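Local coordinates for enterobactin synthetase component F-related protein (Vibrio cholerae serotype O1, PDB 4OXI), which probably activates glycine with ATP as a glycyl adenylate, in a lipopolysaccharide-modification pathway related to nonribosomal peptide synthesis that gives resistance to antimicrobial peptides, at residues G511-Q523 with F539-P551. Sequence-based numbering, arbitrary orientation.
Sequences GTVAFVDTHTQWQ and FVPKRWYAIEQLP
Phe539 meets Thr512 through its carbonyl: chi1 of 61° turns Thr512 OG1 toward Phe539 O, to which it donates at 3.1 Å, approaching from above the carbonyl plane, 53° out of it. A water bridges Thr512 N to Val540 O beside this bond. Pro541 CB packs on Ala514 CB at 3.8 Å. Lys542 N hydrogen-bonds to Thr512 O, and from there the ladder is parallel, the strand axes approaching to 4.7 Å. Arg543 O accepts from Ala514 N at 2.8 Å, while its NH1 donates to Tyr545 OH. Over one face of the Trp544 indole lie Pro541 CB and Ala514 CB, the latter in a CH-pi contact 4.2 Å from the centroid of the Trp544 six-membered ring.

Tyr545 N donates to Ala514 O, and Tyr545 O accepts from Val516 N. Its ring lies alongside that of Phe515, planes 22° apart but slid so that overlap is slight; the closest side-chain approach is Tyr545 CB to Phe515 CD1, 3.5 Å. On the other face of the sheet, Ala546 CB meets Trp522 CZ3 at 3.5 Å. Ile547 N donates to Val516 O, and Ile547 CG2 touches Phe515 CD1. A second water links Glu548 O to Thr518 N, and Leu550 CD2 reaches Phe515 CB.

Helix 524-531 connects the two strands in a beta-alpha-beta unit. Backbone hydrogen bonds thus set the register, while Val513, Phe515 and Tyr545 pack under helix 560-568 and Val516 and Trp544 under helix 524-531.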
loop_
_atom_site.group_PDB
_atom_site.type_symbol
_atom_site.label_atom_id
_atom_site.label_comp_id
_atom_site.label_asym_id
_atom_site.label_seq_id
_atom_site.Cartn_x
_atom_site.Cartn_y
_atom_site.Cartn_z
ATOM N N GLY A 511 17.766 4.076 4.541
ATOM C CA GLY A 511 17.757 4.187 5.996
ATOM C C GLY A 511 17.789 5.633 6.465
ATOM O O GLY A 511 17.748 6.565 5.645
ATOM N N THR A 512 17.849 5.822 7.784
ATOM C CA THR A 512 18.004 7.156 8.379
ATOM C C THR A 512 19.196 7.179 9.333
ATOM O O THR A 512 19.620 6.134 9.831
ATOM C CB THR A 512 16.754 7.591 9.195
ATOM O OG1 THR A 512 16.532 6.672 10.278
ATOM C CG2 THR A 512 15.513 7.660 8.300
ATOM N N VAL A 513 19.732 8.367 9.591
ATOM C CA VAL A 513 20.691 8.529 10.676
ATOM C C VAL A 513 20.248 9.678 11.580
ATOM O O VAL A 513 19.543 10.597 11.141
ATOM C CB VAL A 513 22.153 8.759 10.180
ATOM C CG1 VAL A 513 22.594 7.648 9.246
ATOM C CG2 VAL A 513 22.279 10.086 9.503
ATOM N N ALA A 514 20.648 9.624 12.848
ATOM C CA ALA A 514 20.248 10.656 13.793
ATOM C C ALA A 514 21.437 11.514 14.241
ATOM O O ALA A 514 22.522 10.989 14.500
ATOM C CB ALA A 514 19.548 10.024 14.985
ATOM N N PHE A 515 21.231 12.830 14.302
ATOM C CA PHE A 515 22.174 13.754 14.931
ATOM C C PHE A 515 21.545 14.321 16.188
ATOM O O PHE A 515 20.423 14.831 16.152
ATOM C CB PHE A 515 22.525 14.915 14.001
ATOM C CG PHE A 515 23.303 14.504 12.789
ATOM C CD1 PHE A 515 24.690 14.570 12.786
ATOM C CD2 PHE A 515 22.652 14.044 11.648
ATOM C CE1 PHE A 515 25.420 14.192 11.674
ATOM C CE2 PHE A 515 23.379 13.659 10.521
ATOM C CZ PHE A 515 24.767 13.737 10.538
ATOM N N VAL A 516 22.252 14.214 17.306
ATOM C CA VAL A 516 21.787 14.816 18.550
ATOM C C VAL A 516 22.845 15.795 19.044
ATOM O O VAL A 516 23.997 15.743 18.615
ATOM C CB VAL A 516 21.516 13.758 19.617
ATOM C CG1 VAL A 516 20.460 12.769 19.118
ATOM C CG2 VAL A 516 22.814 13.027 19.981
ATOM N N ASP A 517 22.457 16.705 19.921
ATOM C CA ASP A 517 23.418 17.671 20.426
ATOM C C ASP A 517 24.448 16.997 21.345
ATOM O O ASP A 517 24.320 15.809 21.682
ATOM C CB ASP A 517 22.694 18.813 21.140
ATOM C CG ASP A 517 21.887 18.337 22.327
ATOM O OD1 ASP A 517 22.477 17.717 23.240
ATOM O OD2 ASP A 517 20.661 18.582 22.350
ATOM N N THR A 518 25.459 17.760 21.748
ATOM C CA THR A 518 26.571 17.239 22.541
ATOM C C THR A 518 26.332 17.353 24.050
ATOM O O THR A 518 27.213 17.010 24.845
ATOM C CB THR A 518 27.876 17.976 22.192
ATOM O OG1 THR A 518 27.631 19.390 22.198
ATOM C CG2 THR A 518 28.378 17.568 20.809
ATOM N N HIS A 519 25.149 17.817 24.448
ATOM C CA HIS A 519 24.852 18.033 25.870
ATOM C C HIS A 519 24.073 16.899 26.506
ATOM O O HIS A 519 23.852 16.894 27.715
ATOM C CB HIS A 519 24.061 19.322 26.061
ATOM C CG HIS A 519 24.703 20.503 25.420
ATOM N ND1 HIS A 519 24.138 21.170 24.353
ATOM C CD2 HIS A 519 25.888 21.113 25.666
ATOM C CE1 HIS A 519 24.938 22.156 23.984
ATOM N NE2 HIS A 519 26.006 22.142 24.762
ATOM N N THR A 520 23.632 15.947 25.695
ATOM C CA THR A 520 22.812 14.873 26.214
ATOM C C THR A 520 23.711 13.683 26.521
ATOM O O THR A 520 24.680 13.429 25.799
ATOM C CB THR A 520 21.667 14.508 25.230
ATOM O OG1 THR A 520 20.732 13.628 25.872
ATOM C CG2 THR A 520 22.218 13.848 23.977
ATOM N N GLN A 521 23.422 12.978 27.612
ATOM C CA GLN A 521 24.259 11.853 28.008
ATOM C C GLN A 521 24.271 10.773 26.933
ATOM O O GLN A 521 23.225 10.268 26.548
ATOM C CB GLN A 521 23.789 11.255 29.331
ATOM C CG GLN A 521 24.756 10.201 29.855
ATOM C CD GLN A 521 24.181 9.392 30.997
ATOM O OE1 GLN A 521 23.161 9.766 31.590
ATOM N NE2 GLN A 521 24.831 8.270 31.313
ATOM N N TRP A 522 25.454 10.422 26.451
ATOM C CA TRP A 522 25.570 9.497 25.327
ATOM C C TRP A 522 25.224 8.060 25.739
ATOM O O TRP A 522 26.037 7.373 26.351
ATOM C CB TRP A 522 26.981 9.584 24.760
ATOM C CG TRP A 522 27.237 8.795 23.517
ATOM C CD1 TRP A 522 27.950 7.630 23.411
ATOM C CD2 TRP A 522 26.826 9.135 22.189
ATOM N NE1 TRP A 522 27.997 7.219 22.098
ATOM C CE2 TRP A 522 27.309 8.124 21.329
ATOM C CE3 TRP A 522 26.082 10.190 21.644
ATOM C CZ2 TRP A 522 27.075 8.143 19.950
ATOM C CZ3 TRP A 522 25.850 10.205 20.275
ATOM C CH2 TRP A 522 26.346 9.189 19.445
ATOM N N GLN A 523 24.007 7.618 25.413
ATOM C CA GLN A 523 23.571 6.254 25.717
ATOM C C GLN A 523 22.913 5.611 24.499
ATOM O O GLN A 523 21.715 5.307 24.533
ATOM C CB GLN A 523 22.551 6.262 26.860
ATOM C CG GLN A 523 22.975 7.014 28.105
ATOM C CD GLN A 523 21.890 7.033 29.160
ATOM O OE1 GLN A 523 21.012 7.904 29.155
ATOM N NE2 GLN A 523 21.940 6.068 30.072
ATOM N N PHE A 539 12.592 2.433 9.990
ATOM C CA PHE A 539 12.702 3.846 10.292
ATOM C C PHE A 539 13.673 4.140 11.442
ATOM O O PHE A 539 14.074 5.292 11.630
ATOM C CB PHE A 539 11.313 4.408 10.596
ATOM C CG PHE A 539 10.304 4.133 9.509
ATOM C CD1 PHE A 539 10.675 4.171 8.163
ATOM C CD2 PHE A 539 8.986 3.822 9.828
ATOM C CE1 PHE A 539 9.739 3.905 7.155
ATOM C CE2 PHE A 539 8.044 3.550 8.828
ATOM C CZ PHE A 539 8.419 3.594 7.492
ATOM N N VAL A 540 14.054 3.114 12.205
ATOM C CA VAL A 540 14.974 3.331 13.326
ATOM C C VAL A 540 16.343 3.746 12.784
ATOM O O VAL A 540 16.907 3.061 11.921
ATOM C CB VAL A 540 15.116 2.092 14.224
ATOM C CG1 VAL A 540 16.102 2.358 15.345
ATOM C CG2 VAL A 540 13.772 1.705 14.821
ATOM N N PRO A 541 16.867 4.890 13.264
ATOM C CA PRO A 541 18.171 5.377 12.789
ATOM C C PRO A 541 19.252 4.319 13.004
ATOM O O PRO A 541 19.294 3.701 14.072
ATOM C CB PRO A 541 18.426 6.614 13.664
ATOM C CG PRO A 541 17.035 7.070 14.070
ATOM C CD PRO A 541 16.268 5.787 14.272
ATOM N N LYS A 542 20.076 4.097 11.982
ATOM C CA LYS A 542 21.101 3.054 12.002
ATOM C C LYS A 542 22.435 3.617 12.466
ATOM O O LYS A 542 23.329 2.873 12.846
ATOM C CB LYS A 542 21.282 2.436 10.606
ATOM C CG LYS A 542 20.025 1.838 9.999
ATOM C CD LYS A 542 19.306 0.958 11.010
ATOM C CE LYS A 542 17.973 0.450 10.461
ATOM N NZ LYS A 542 17.050 0.119 11.587
ATOM N N ARG A 543 22.570 4.935 12.410
ATOM C CA ARG A 543 23.780 5.597 12.879
ATOM C C ARG A 543 23.411 6.839 13.669
ATOM O O ARG A 543 22.473 7.560 13.315
ATOM C CB ARG A 543 24.673 5.999 11.713
ATOM C CG ARG A 543 25.343 4.854 10.993
ATOM C CD ARG A 543 25.959 5.367 9.701
ATOM N NE ARG A 543 26.891 4.409 9.126
ATOM C CZ ARG A 543 28.213 4.528 9.192
ATOM N NH1 ARG A 543 28.758 5.574 9.809
ATOM N NH2 ARG A 543 28.987 3.604 8.638
ATOM N N TRP A 544 24.167 7.083 14.732
ATOM C CA TRP A 544 23.898 8.167 15.663
ATOM C C TRP A 544 25.141 9.039 15.793
ATOM O O TRP A 544 26.247 8.527 15.950
ATOM C CB TRP A 544 23.519 7.577 17.015
ATOM C CG TRP A 544 22.332 6.698 16.921
ATOM C CD1 TRP A 544 22.266 5.466 16.331
ATOM C CD2 TRP A 544 21.019 6.974 17.426
ATOM N NE1 TRP A 544 20.987 4.964 16.432
ATOM C CE2 TRP A 544 20.205 5.869 17.103
ATOM C CE3 TRP A 544 20.453 8.043 18.123
ATOM C CZ2 TRP A 544 18.857 5.808 17.457
ATOM C CZ3 TRP A 544 19.115 7.978 18.473
ATOM C CH2 TRP A 544 18.334 6.873 18.142
ATOM N N TYR A 545 24.957 10.352 15.709
ATOM C CA TYR A 545 26.066 11.291 15.824
ATOM C C TYR A 545 25.753 12.348 16.888
ATOM O O TYR A 545 24.629 12.871 16.955
ATOM C CB TYR A 545 26.361 11.956 14.472
ATOM C CG TYR A 545 26.744 10.980 13.370
ATOM C CD1 TYR A 545 28.077 10.734 13.067
ATOM C CD2 TYR A 545 25.776 10.302 12.637
ATOM C CE1 TYR A 545 28.442 9.842 12.065
ATOM C CE2 TYR A 545 26.130 9.402 11.636
ATOM C CZ TYR A 545 27.468 9.180 11.355
ATOM O OH TYR A 545 27.841 8.290 10.372
ATOM N N ALA A 546 26.737 12.618 17.744
ATOM C CA ALA A 546 26.673 13.750 18.663
ATOM C C ALA A 546 27.439 14.888 17.997
ATOM O O ALA A 546 28.652 14.783 17.769
ATOM C CB ALA A 546 27.294 13.396 20.011
ATOM N N ILE A 547 26.729 15.957 17.650
ATOM C CA ILE A 547 27.328 17.027 16.861
ATOM C C ILE A 547 27.108 18.356 17.580
ATOM O O ILE A 547 26.054 18.569 18.184
ATOM C CB ILE A 547 26.758 17.042 15.407
ATOM C CG1 ILE A 547 27.585 17.949 14.490
ATOM C CG2 ILE A 547 25.282 17.446 15.391
ATOM C CD1 ILE A 547 27.176 17.866 13.024
ATOM N N GLU A 548 28.112 19.227 17.547
ATOM C CA GLU A 548 28.059 20.486 18.292
ATOM C C GLU A 548 26.944 21.399 17.803
ATOM O O GLU A 548 26.189 21.939 18.609
ATOM C CB GLU A 548 29.409 21.225 18.232
ATOM C CG GLU A 548 30.513 20.502 18.977
ATOM C CD GLU A 548 31.748 21.366 19.256
ATOM O OE1 GLU A 548 32.639 20.890 20.002
ATOM O OE2 GLU A 548 31.834 22.502 18.739
ATOM N N GLN A 549 26.854 21.568 16.485
ATOM C CA GLN A 549 25.871 22.452 15.861
ATOM C C GLN A 549 25.308 21.801 14.597
ATOM O O GLN A 549 26.044 21.153 13.846
ATOM C CB GLN A 549 26.530 23.776 15.439
ATOM C CG GLN A 549 27.344 24.496 16.507
ATOM C CD GLN A 549 26.553 25.590 17.218
ATOM O OE1 GLN A 549 25.340 25.474 17.422
ATOM N NE2 GLN A 549 27.243 26.661 17.596
ATOM N N LEU A 550 24.013 21.993 14.349
ATOM C CA LEU A 550 23.415 21.609 13.069
ATOM C C LEU A 550 23.635 22.728 12.049
ATOM O O LEU A 550 23.641 23.905 12.411
ATOM C CB LEU A 550 21.916 21.342 13.227
ATOM C CG LEU A 550 21.500 20.229 14.199
ATOM C CD1 LEU A 550 19.986 20.070 14.245
ATOM C CD2 LEU A 550 22.157 18.905 13.826
ATOM N N PRO A 551 23.833 22.367 10.772
ATOM C CA PRO A 551 23.839 23.379 9.705
ATOM C C PRO A 551 22.407 23.836 9.395
ATOM O O PRO A 551 21.478 23.017 9.453
ATOM C CB PRO A 551 24.443 22.630 8.516
ATOM C CG PRO A 551 24.126 21.184 8.774
ATOM C CD PRO A 551 24.153 21.016 10.271
HETATM O O HOH W 1 16.730 3.727 9.562
HETATM O O HOH W 2 25.326 20.494 20.871
#